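Long-range contacts in precorrin-6Y C5,15-methyltransferase (Corynebacterium diphtheriae, PDB 3HM2), which probably methylates precorrin-6Y at C5 and C15 using S-adenosyl-L-methionine in adenosylcobalamin biosynthesis, this chain being the C-terminal methyltransferase domain of the longer protein: residues A40-R45 and L72-I78; G121-A127 and V170-V176; L8-V13 and A151-E155. One frame throughout, in Å; residues are numbered along the deposited sequence.

Contact 1: residues A40-R45 and L72-I78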
loop_
_atom_site.group_PDB
_atom_site.type_symbol
_atom_site.label_atom_id
_atom_site.label_comp_id
_atom_site.label_asym_id
_atom_site.label_seq_id
_atom_site.Cartn_x
_atom_site.Cartn_y
_atom_site.Cartn_z
ATOM N N ALA A 40 -24.461 -0.592 -13.110
ATOM C CA ALA A 40 -25.784 -0.126 -13.506
ATOM C C ALA A 40 -26.877 -0.830 -12.709
ATOM O O ALA A 40 -27.762 -0.184 -12.145
ATOM C CB ALA A 40 -25.995 -0.334 -14.998
ATOM N N ILE A 41 -26.811 -2.157 -12.667
ATOM C CA ILE A 41 -27.868 -2.958 -12.060
ATOM C C ILE A 41 -27.841 -2.843 -10.539
ATOM O O ILE A 41 -28.859 -3.044 -9.874
ATOM C CB ILE A 41 -27.749 -4.441 -12.455
ATOM C CG1 ILE A 41 -28.145 -4.636 -13.921
ATOM C CG2 ILE A 41 -28.610 -5.305 -11.547
ATOM C CD1 ILE A 41 -26.997 -5.050 -14.814
ATOM N N GLU A 42 -26.673 -2.520 -9.995
ATOM C CA GLU A 42 -26.551 -2.198 -8.578
ATOM C C GLU A 42 -27.004 -0.769 -8.296
ATOM O O GLU A 42 -27.787 -0.527 -7.377
ATOM C CB GLU A 42 -25.109 -2.395 -8.106
ATOM C CG GLU A 42 -24.884 -2.060 -6.641
ATOM C CD GLU A 42 -25.930 -2.678 -5.735
ATOM O OE1 GLU A 42 -26.207 -3.887 -5.882
ATOM O OE2 GLU A 42 -26.478 -1.955 -4.876
ATOM N N TRP A 43 -26.508 0.172 -9.091
ATOM C CA TRP A 43 -27.012 1.529 -9.071
ATOM C C TRP A 43 -28.534 1.456 -9.055
ATOM O O TRP A 43 -29.181 2.118 -8.260
ATOM C CB TRP A 43 -26.485 2.259 -10.322
ATOM C CG TRP A 43 -27.202 3.561 -10.735
ATOM C CD1 TRP A 43 -28.445 3.674 -11.321
ATOM C CD2 TRP A 43 -26.689 4.910 -10.642
ATOM N NE1 TRP A 43 -28.740 5.000 -11.566
ATOM C CE2 TRP A 43 -27.684 5.775 -11.159
ATOM C CE3 TRP A 43 -25.496 5.467 -10.159
ATOM C CZ2 TRP A 43 -27.515 7.162 -11.206
ATOM C CZ3 TRP A 43 -25.338 6.845 -10.206
ATOM C CH2 TRP A 43 -26.338 7.672 -10.724
ATOM N N LEU A 44 -29.110 0.623 -9.915
ATOM C CA LEU A 44 -30.565 0.530 -10.011
ATOM C C LEU A 44 -31.119 -0.210 -8.822
ATOM O O LEU A 44 -32.159 0.169 -8.270
ATOM C CB LEU A 44 -30.989 -0.207 -11.278
ATOM C CG LEU A 44 -30.966 0.434 -12.663
ATOM C CD1 LEU A 44 -31.832 -0.411 -13.549
ATOM C CD2 LEU A 44 -31.427 1.913 -12.706
ATOM N N ARG A 45 -30.416 -1.272 -8.434
ATOM C CA ARG A 45 -30.879 -2.137 -7.368
ATOM C C ARG A 45 -30.361 -1.681 -6.014
ATOM O O ARG A 45 -30.100 -2.503 -5.143
ATOM C CB ARG A 45 -30.456 -3.585 -7.615
ATOM C CG ARG A 45 -31.602 -4.577 -7.434
ATOM C CD ARG A 45 -31.286 -5.653 -6.397
ATOM N NE ARG A 45 -29.919 -6.167 -6.487
ATOM C CZ ARG A 45 -28.990 -6.024 -5.541
ATOM N NH1 ARG A 45 -29.258 -5.375 -4.411
ATOM N NH2 ARG A 45 -27.781 -6.540 -5.721
ATOM N N LEU A 72 -33.325 -9.270 -11.476
ATOM C CA LEU A 72 -33.267 -8.438 -10.280
ATOM C C LEU A 72 -34.427 -7.451 -10.238
ATOM O O LEU A 72 -34.370 -6.439 -9.540
ATOM C CB LEU A 72 -31.935 -7.687 -10.214
ATOM C CG LEU A 72 -30.714 -8.506 -9.792
ATOM C CD1 LEU A 72 -29.440 -7.690 -9.942
ATOM C CD2 LEU A 72 -30.870 -9.004 -8.363
ATOM N N GLY A 73 -35.481 -7.752 -10.990
ATOM C CA GLY A 73 -36.643 -6.885 -11.057
ATOM C C GLY A 73 -36.280 -5.458 -11.421
ATOM O O GLY A 73 -37.057 -4.532 -11.188
ATOM N N VAL A 74 -35.095 -5.281 -11.995
ATOM C CA VAL A 74 -34.671 -3.978 -12.493
ATOM C C VAL A 74 -34.671 -3.944 -14.017
ATOM O O VAL A 74 -33.846 -3.268 -14.633
ATOM C CB VAL A 74 -33.266 -3.608 -11.980
ATOM C CG1 VAL A 74 -33.106 -2.097 -11.921
ATOM C CG2 VAL A 74 -33.020 -4.232 -10.616
ATOM N N SER A 75 -35.600 -4.677 -14.621
ATOM C CA SER A 75 -35.733 -4.704 -16.091
ATOM C C SER A 75 -36.330 -3.414 -16.709
ATOM O O SER A 75 -36.076 -3.079 -17.870
ATOM C CB SER A 75 -36.576 -5.927 -16.499
ATOM O OG SER A 75 -37.523 -6.278 -15.488
ATOM N N ASP A 76 -37.117 -2.696 -15.912
ATOM C CA ASP A 76 -37.937 -1.600 -16.413
ATOM C C ASP A 76 -37.364 -0.205 -16.147
ATOM O O ASP A 76 -38.089 0.799 -16.219
ATOM C CB ASP A 76 -39.370 -1.711 -15.859
ATOM C CG ASP A 76 -39.419 -1.811 -14.330
ATOM O OD1 ASP A 76 -40.521 -2.046 -13.786
ATOM O OD2 ASP A 76 -38.368 -1.649 -13.673
ATOM N N ARG A 77 -36.067 -0.140 -15.854
ATOM C CA ARG A 77 -35.413 1.135 -15.593
ATOM C C ARG A 77 -34.009 1.117 -16.179
ATOM O O ARG A 77 -33.186 1.986 -15.902
ATOM C CB ARG A 77 -35.369 1.420 -14.088
ATOM C CG ARG A 77 -36.501 0.752 -13.310
ATOM C CD ARG A 77 -36.668 1.359 -11.947
ATOM N NE ARG A 77 -35.416 1.901 -11.412
ATOM C CZ ARG A 77 -34.736 1.368 -10.406
ATOM N NH1 ARG A 77 -33.644 1.947 -9.993
ATOM N NH2 ARG A 77 -35.159 0.255 -9.810
ATOM N N ILE A 78 -33.728 0.113 -16.994
ATOM C CA ILE A 78 -32.441 0.046 -17.656
ATOM C C ILE A 78 -32.673 -0.011 -19.155
ATOM O O ILE A 78 -33.549 -0.732 -19.619
ATOM C CB ILE A 78 -31.636 -1.193 -17.200
ATOM C CG1 ILE A 78 -30.145 -0.999 -17.474
ATOM C CG2 ILE A 78 -32.133 -2.414 -17.904
ATOM C CD1 ILE A 78 -29.258 -1.896 -16.721
#
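Leu44 and Val74 are the residues whose CA atoms come nearest, 6.6 Å apart, where the last turn of helix 38-44 faces the irregular segment 72-78. Gly73, with positive phi, is the C-prime residue of a Schellman motif ending helix 59-70: Val74 N bonds to Ala69 O and Gly73 N to Ile70 O. The chain thereby turns back so that Val74, Arg77 and Ile78 all meet the helix.

Leu44 is central. Its CD1 packs on CB of Ile78 at 3.7 Å, while its CB and CD1 press on CG1 of Val74 so closely that the exact spacing is doubtful. Leu44 O accepts NH1 of Arg77 in the guanidinium plane (2.9 Å, N-H...O 156°); NH2 adds a weak, bent bond. Arg77 NH1 also bonds to Thr50 OG1, which fixes the group further. With CG1 anti to its backbone N (chi1 -159°), Ile78 extends CD1 to CB of Ala40 at 4.0 Å and CG1 of Ile41 at 4.1 Å. Farther out, the Arg45 and Val74 side chains cross at about a right angle (Arg45 CG to Val74 CG2 3.5 Å), and Arg45 NE is buried against Leu72 CD2 without a polar partner.

Strand 50-55 lies against Ala40, Leu44 and Ile78, and helix 59-70 adds Ile65 and Ala69 beside Ile41, so the end of helix 38-44 packs on the connection from helix 59-70 to strand 78-81.

Contact 2: residues G121-A127 and V170-V176; sequences GRLVANA and VHQWTVV
The Leu123-Val175 and Ala125-Trp173 pairs belong to an antiparallel ladder of strand 122-127 and the 170-176 part of strand 162-176 inside the mixed sheet, with directions 171° apart. At the Ala127 end a pair of bonds closes the ladder: His171 N to Ala127 O (2.8 Å) and Ala127 N to His171 O (2.7 Å). Trp173 N meets Ala125 O at 2.9 Å in the next hydrogen-bonded pair, whereas both bonds between Leu123 and Val175 are weak and bent.

Arg122, Val124 and Asn126 share one face with Gln172, Thr174 and Val176. There the amides of Asn126 and Gln172 lie side by side, their planes 7° apart. Gln172 NE2 donates to Asn126 OD1 at 2.9 Å (163°), in the carbonyl plane and on a lone pair, which keeps the two buried amides nearly coplanar and restrains their rotation. Gln172 CG, anti to its backbone N, also lies 3.8 Å from CG1 of Val124, whose CG2 sits 3.5 Å from OG1 of Thr174. On the other face, CB of Ala127 faces CB of His171 at 4.0 Å.

Helix 9-21 covers the Val124 and Gln172 face, helix 130-143 the Trp173 face, and Arg122 ends in a salt bridge to Glu27. A seventh strand inserted antiparallel between the fifth and sixth, giving the order 3-2-1-4-5-7-6, is the hallmark of the class I, Rossmann-like methyltransferase fold.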
loop_
_atom_site.group_PDB
_atom_site.type_symbol
_atom_site.label_atom_id
_atom_site.label_comp_id
_atom_site.label_asym_id
_atom_site.label_seq_id
_atom_site.Cartn_x
_atom_site.Cartn_y
_atom_site.Cartn_z
ATOM N N GLY A 121 -23.005 18.320 -13.051
ATOM C CA GLY A 121 -23.199 16.884 -13.098
ATOM C C GLY A 121 -21.958 16.117 -12.686
ATOM O O GLY A 121 -20.874 16.689 -12.564
ATOM N N ARG A 122 -22.117 14.815 -12.470
ATOM C CA ARG A 122 -21.097 14.020 -11.796
ATOM C C ARG A 122 -20.577 12.909 -12.701
ATOM O O ARG A 122 -21.356 12.176 -13.311
ATOM C CB ARG A 122 -21.651 13.426 -10.499
ATOM C CG ARG A 122 -21.933 14.454 -9.416
ATOM C CD ARG A 122 -22.884 13.904 -8.366
ATOM N NE ARG A 122 -24.282 14.102 -8.739
ATOM C CZ ARG A 122 -25.265 13.265 -8.423
ATOM N NH1 ARG A 122 -25.005 12.167 -7.726
ATOM N NH2 ARG A 122 -26.509 13.525 -8.804
ATOM N N LEU A 123 -19.256 12.789 -12.784
ATOM C CA LEU A 123 -18.621 11.584 -13.353
ATOM C C LEU A 123 -17.533 10.951 -12.474
ATOM O O LEU A 123 -16.573 11.622 -12.075
ATOM C CB LEU A 123 -18.024 11.837 -14.742
ATOM C CG LEU A 123 -17.560 10.553 -15.447
ATOM C CD1 LEU A 123 -17.649 10.697 -16.985
ATOM C CD2 LEU A 123 -16.162 10.084 -15.001
ATOM N N VAL A 124 -17.673 9.646 -12.229
ATOM C CA VAL A 124 -16.676 8.880 -11.506
ATOM C C VAL A 124 -16.041 7.863 -12.435
ATOM O O VAL A 124 -16.736 7.102 -13.085
ATOM C CB VAL A 124 -17.335 8.197 -10.341
ATOM C CG1 VAL A 124 -16.321 7.941 -9.232
ATOM C CG2 VAL A 124 -18.450 9.096 -9.834
ATOM N N ALA A 125 -14.714 7.890 -12.534
ATOM C CA ALA A 125 -13.979 6.988 -13.430
ATOM C C ALA A 125 -12.961 6.090 -12.708
ATOM O O ALA A 125 -12.486 6.416 -11.630
ATOM C CB ALA A 125 -13.300 7.778 -14.551
ATOM N N ASN A 126 -12.667 4.946 -13.318
ATOM C CA ASN A 126 -11.735 3.973 -12.783
ATOM C C ASN A 126 -10.643 3.738 -13.752
ATOM O O ASN A 126 -10.884 3.648 -14.959
ATOM C CB ASN A 126 -12.406 2.632 -12.575
ATOM C CG ASN A 126 -13.040 2.522 -11.237
ATOM O OD1 ASN A 126 -13.161 3.514 -10.519
ATOM N ND2 ASN A 126 -13.457 1.316 -10.879
ATOM N N ALA A 127 -9.441 3.591 -13.206
ATOM C CA ALA A 127 -8.240 3.335 -13.976
ATOM C C ALA A 127 -7.544 2.216 -13.256
ATOM O O ALA A 127 -7.680 2.082 -12.051
ATOM C CB ALA A 127 -7.326 4.589 -14.015
ATOM N N VAL A 170 -6.183 0.693 -8.054
ATOM C CA VAL A 170 -7.293 1.146 -8.856
ATOM C C VAL A 170 -7.399 2.618 -8.581
ATOM O O VAL A 170 -7.368 3.038 -7.421
ATOM C CB VAL A 170 -8.590 0.463 -8.428
ATOM C CG1 VAL A 170 -9.792 1.195 -9.010
ATOM C CG2 VAL A 170 -8.568 -1.013 -8.835
ATOM N N HIS A 171 -7.481 3.407 -9.643
ATOM C CA HIS A 171 -7.577 4.844 -9.475
ATOM C C HIS A 171 -8.957 5.297 -9.830
ATOM O O HIS A 171 -9.600 4.769 -10.746
ATOM C CB HIS A 171 -6.475 5.591 -10.243
ATOM C CG HIS A 171 -5.115 5.363 -9.662
ATOM N ND1 HIS A 171 -4.438 4.171 -9.811
ATOM C CD2 HIS A 171 -4.349 6.138 -8.859
ATOM C CE1 HIS A 171 -3.302 4.233 -9.145
ATOM N NE2 HIS A 171 -3.221 5.420 -8.565
ATOM N N GLN A 172 -9.428 6.248 -9.038
ATOM C CA GLN A 172 -10.793 6.693 -9.148
ATOM C C GLN A 172 -10.847 8.186 -9.151
ATOM O O GLN A 172 -10.398 8.864 -8.229
ATOM C CB GLN A 172 -11.670 6.134 -8.024
ATOM C CG GLN A 172 -13.117 6.044 -8.414
ATOM C CD GLN A 172 -13.911 5.211 -7.453
ATOM O OE1 GLN A 172 -14.324 5.684 -6.382
ATOM N NE2 GLN A 172 -14.144 3.958 -7.825
ATOM N N TRP A 173 -11.419 8.683 -10.229
ATOM C CA TRP A 173 -11.707 10.086 -10.367
ATOM C C TRP A 173 -13.209 10.291 -10.170
ATOM O O TRP A 173 -14.020 9.698 -10.872
ATOM C CB TRP A 173 -11.210 10.565 -11.739
ATOM C CG TRP A 173 -11.200 12.032 -11.881
ATOM C CD1 TRP A 173 -10.839 12.949 -10.934
ATOM C CD2 TRP A 173 -11.591 12.771 -13.030
ATOM N NE1 TRP A 173 -10.992 14.220 -11.425
ATOM C CE2 TRP A 173 -11.449 14.141 -12.714
ATOM C CE3 TRP A 173 -12.067 12.416 -14.290
ATOM C CZ2 TRP A 173 -11.753 15.156 -13.622
ATOM C CZ3 TRP A 173 -12.365 13.424 -15.194
ATOM C CH2 TRP A 173 -12.207 14.783 -14.849
ATOM N N THR A 174 -13.569 11.079 -9.158
ATOM C CA THR A 174 -14.927 11.569 -9.017
ATOM C C THR A 174 -14.987 13.093 -9.084
ATOM O O THR A 174 -14.170 13.801 -8.491
ATOM C CB THR A 174 -15.580 11.126 -7.735
ATOM O OG1 THR A 174 -16.947 11.530 -7.764
ATOM C CG2 THR A 174 -14.937 11.800 -6.577
ATOM N N VAL A 175 -15.980 13.604 -9.799
ATOM C CA VAL A 175 -16.049 15.036 -10.054
ATOM C C VAL A 175 -17.513 15.580 -10.143
ATOM O O VAL A 175 -18.485 14.807 -10.265
ATOM C CB VAL A 175 -15.156 15.375 -11.302
ATOM C CG1 VAL A 175 -15.641 14.611 -12.542
ATOM C CG2 VAL A 175 -15.037 16.891 -11.544
ATOM N N VAL A 176 -17.659 16.898 -10.007
ATOM C CA VAL A 176 -18.904 17.591 -10.321
ATOM C C VAL A 176 -18.558 18.634 -11.406
ATOM O O VAL A 176 -17.603 19.395 -11.247
ATOM C CB VAL A 176 -19.504 18.249 -9.057
ATOM C CG1 VAL A 176 -20.855 18.861 -9.350
ATOM C CG2 VAL A 176 -19.646 17.222 -7.959
#

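Contact 3: residues L8-V13 and A151-E155; sequences LTKQHV and AISHE
Apolar packing between Thr9 and Ile152 brings the start of helix 9-21 onto strand 151-155, the helix and strand axes passing at 10.0 Å with their directions 144° apart. The CG2 methyl of Thr9 lies 3.5 Å from CG2 of Ile152, the side chains running antiparallel past one another. In Thr9 chi1 is 50°, which tucks OG1 over the backbone and turns the methyl to the strand. From the same isoleucine, the other branch carries CD1 along the helix to CB of His12 at 4.2 Å and to CG2 of Val13 at 4.4 Å.

Contacts to an imidazole form the second group. His154 has CG anti to its carbonyl carbon (chi1 -44°), and its ring is directed at the first turn of the helix. The Thr9 methyl meets this ring at its edge, in its plane, beside NE2, but the modelled spacing is too short to be trusted, so the detail is doubtful. CB of Leu8 comes obliquely to CE1 of His154 at 4.1 Å. The rings of His12 and His154 meet edge to edge without stacking, CD2 of the first 4.4 Å from CE1 of the second.

The polar side-chain ends of the strand turn to the second subunit, while the backbones of Ile152 and His154 bond to Ala167 and Lys165 of strand 162-176. ND1 of His154 is hydrogen-bonded to OG of Ser148 of that subunit, Glu155 forms a salt bridge with its Arg140, and residues 151-154 pair with one of its strands in an antiparallel ladder, so the sheet continues across the interface.

Between the two segments no hydrogen bond forms; van der Waals packing makes the contact, and NE2 of His154 is buried with no polar partner, which would probably disfavour a charged ring.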
loop_
_atom_site.group_PDB
_atom_site.type_symbol
_atom_site.label_atom_id
_atom_site.label_comp_id
_atom_site.label_asym_id
_atom_site.label_seq_id
_atom_site.Cartn_x
_atom_site.Cartn_y
_atom_site.Cartn_z
ATOM N N LEU A 8 -13.945 -10.587 -5.418
ATOM C CA LEU A 8 -14.111 -10.020 -4.094
ATOM C C LEU A 8 -13.513 -8.605 -4.082
ATOM O O LEU A 8 -13.896 -7.756 -3.274
ATOM C CB LEU A 8 -13.399 -10.949 -3.118
ATOM C CG LEU A 8 -13.314 -12.325 -3.811
ATOM C CD1 LEU A 8 -11.990 -13.042 -3.583
ATOM C CD2 LEU A 8 -14.497 -13.226 -3.466
ATOM N N THR A 9 -12.567 -8.362 -4.987
ATOM C CA THR A 9 -12.195 -7.004 -5.340
ATOM C C THR A 9 -13.174 -6.557 -6.411
ATOM O O THR A 9 -13.416 -5.364 -6.583
ATOM C CB THR A 9 -10.806 -6.927 -5.957
ATOM O OG1 THR A 9 -10.707 -7.905 -6.999
ATOM C CG2 THR A 9 -9.731 -7.150 -4.906
ATOM N N LYS A 10 -13.730 -7.523 -7.137
ATOM C CA LYS A 10 -14.732 -7.224 -8.155
ATOM C C LYS A 10 -16.057 -6.859 -7.506
ATOM O O LYS A 10 -16.876 -6.172 -8.106
ATOM C CB LYS A 10 -14.897 -8.387 -9.135
ATOM C CG LYS A 10 -13.738 -8.529 -10.131
ATOM C CD LYS A 10 -14.117 -9.455 -11.264
ATOM C CE LYS A 10 -12.927 -10.262 -11.733
ATOM N NZ LYS A 10 -13.350 -11.612 -12.222
ATOM N N GLN A 11 -16.261 -7.319 -6.275
ATOM C CA GLN A 11 -17.365 -6.836 -5.452
ATOM C C GLN A 11 -17.007 -5.502 -4.801
ATOM O O GLN A 11 -17.759 -4.537 -4.908
ATOM C CB GLN A 11 -17.720 -7.845 -4.361
ATOM C CG GLN A 11 -18.614 -7.255 -3.257
ATOM C CD GLN A 11 -18.564 -8.042 -1.950
ATOM O OE1 GLN A 11 -18.338 -9.253 -1.949
ATOM N NE2 GLN A 11 -18.774 -7.352 -0.832
ATOM N N HIS A 12 -15.855 -5.467 -4.129
ATOM C CA HIS A 12 -15.382 -4.302 -3.369
ATOM C C HIS A 12 -15.135 -3.037 -4.200
ATOM O O HIS A 12 -15.263 -1.907 -3.695
ATOM C CB HIS A 12 -14.107 -4.654 -2.592
ATOM C CG HIS A 12 -14.358 -5.446 -1.343
ATOM N ND1 HIS A 12 -15.330 -5.105 -0.426
ATOM C CD2 HIS A 12 -13.747 -6.549 -0.850
ATOM C CE1 HIS A 12 -15.314 -5.967 0.572
ATOM N NE2 HIS A 12 -14.361 -6.853 0.342
ATOM N N VAL A 13 -14.769 -3.233 -5.466
ATOM C CA VAL A 13 -14.544 -2.120 -6.389
ATOM C C VAL A 13 -15.865 -1.496 -6.857
ATOM O O VAL A 13 -15.977 -0.267 -6.975
ATOM C CB VAL A 13 -13.669 -2.549 -7.594
ATOM C CG1 VAL A 13 -13.705 -1.491 -8.714
ATOM C CG2 VAL A 13 -12.236 -2.831 -7.126
ATOM N N ALA A 151 -5.729 -0.134 -2.909
ATOM C CA ALA A 151 -5.004 -1.392 -2.991
ATOM C C ALA A 151 -5.644 -2.321 -2.009
ATOM O O ALA A 151 -5.576 -2.074 -0.820
ATOM C CB ALA A 151 -3.533 -1.205 -2.664
ATOM N N ILE A 152 -6.269 -3.384 -2.520
ATOM C CA ILE A 152 -7.040 -4.345 -1.724
ATOM C C ILE A 152 -6.370 -5.714 -1.685
ATOM O O ILE A 152 -6.011 -6.260 -2.731
ATOM C CB ILE A 152 -8.461 -4.526 -2.308
ATOM C CG1 ILE A 152 -9.307 -3.257 -2.057
ATOM C CG2 ILE A 152 -9.116 -5.789 -1.732
ATOM C CD1 ILE A 152 -10.324 -2.887 -3.162
ATOM N N SER A 153 -6.203 -6.269 -0.484
ATOM C CA SER A 153 -5.568 -7.576 -0.339
ATOM C C SER A 153 -6.513 -8.601 0.293
ATOM O O SER A 153 -7.448 -8.237 0.990
ATOM C CB SER A 153 -4.279 -7.470 0.496
ATOM O OG SER A 153 -3.436 -6.437 0.025
ATOM N N HIS A 154 -6.255 -9.881 0.031
ATOM C CA HIS A 154 -7.032 -10.984 0.582
ATOM C C HIS A 154 -6.055 -12.081 1.013
ATOM O O HIS A 154 -4.981 -12.195 0.458
ATOM C CB HIS A 154 -7.975 -11.548 -0.487
ATOM C CG HIS A 154 -8.685 -10.500 -1.292
ATOM N ND1 HIS A 154 -9.740 -9.763 -0.796
ATOM C CD2 HIS A 154 -8.496 -10.072 -2.564
ATOM C CE1 HIS A 154 -10.167 -8.924 -1.725
ATOM N NE2 HIS A 154 -9.428 -9.092 -2.809
ATOM N N GLU A 155 -6.416 -12.886 2.002
ATOM C CA GLU A 155 -5.563 -13.992 2.400
ATOM C C GLU A 155 -5.277 -14.942 1.248
ATOM O O GLU A 155 -6.098 -15.152 0.365
ATOM C CB GLU A 155 -6.161 -14.754 3.577
ATOM C CG GLU A 155 -7.649 -14.649 3.677
ATOM C CD GLU A 155 -8.222 -15.814 4.426
ATOM O OE1 GLU A 155 -9.202 -15.617 5.194
ATOM O OE2 GLU A 155 -7.666 -16.924 4.243
#

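Overall arrangement
Contacts 1 and 2 lie on opposite sides of the chain's centre, their own centres 21 Å apart, and come in series along the sequence. Contact 3 spans contact 1 in sequence and interleaves with contact 2; its centre is 23 Å from that of contact 1 and 19 Å from that of contact 2. Contacts 2 and 3 touch where Val13 CG1 packs on Asn126 ND2 at 3.6 Å, and strands 162-176 and 146-157 adjoin in the sheet. Contact 1 lies at the connection into one outermost strand, 78-81, contact 2 pairs strand 122-127 with the antiparallel strand 162-176, and contact 3 lies at the other outermost strand, 146-157, where a second subunit extends the sheet.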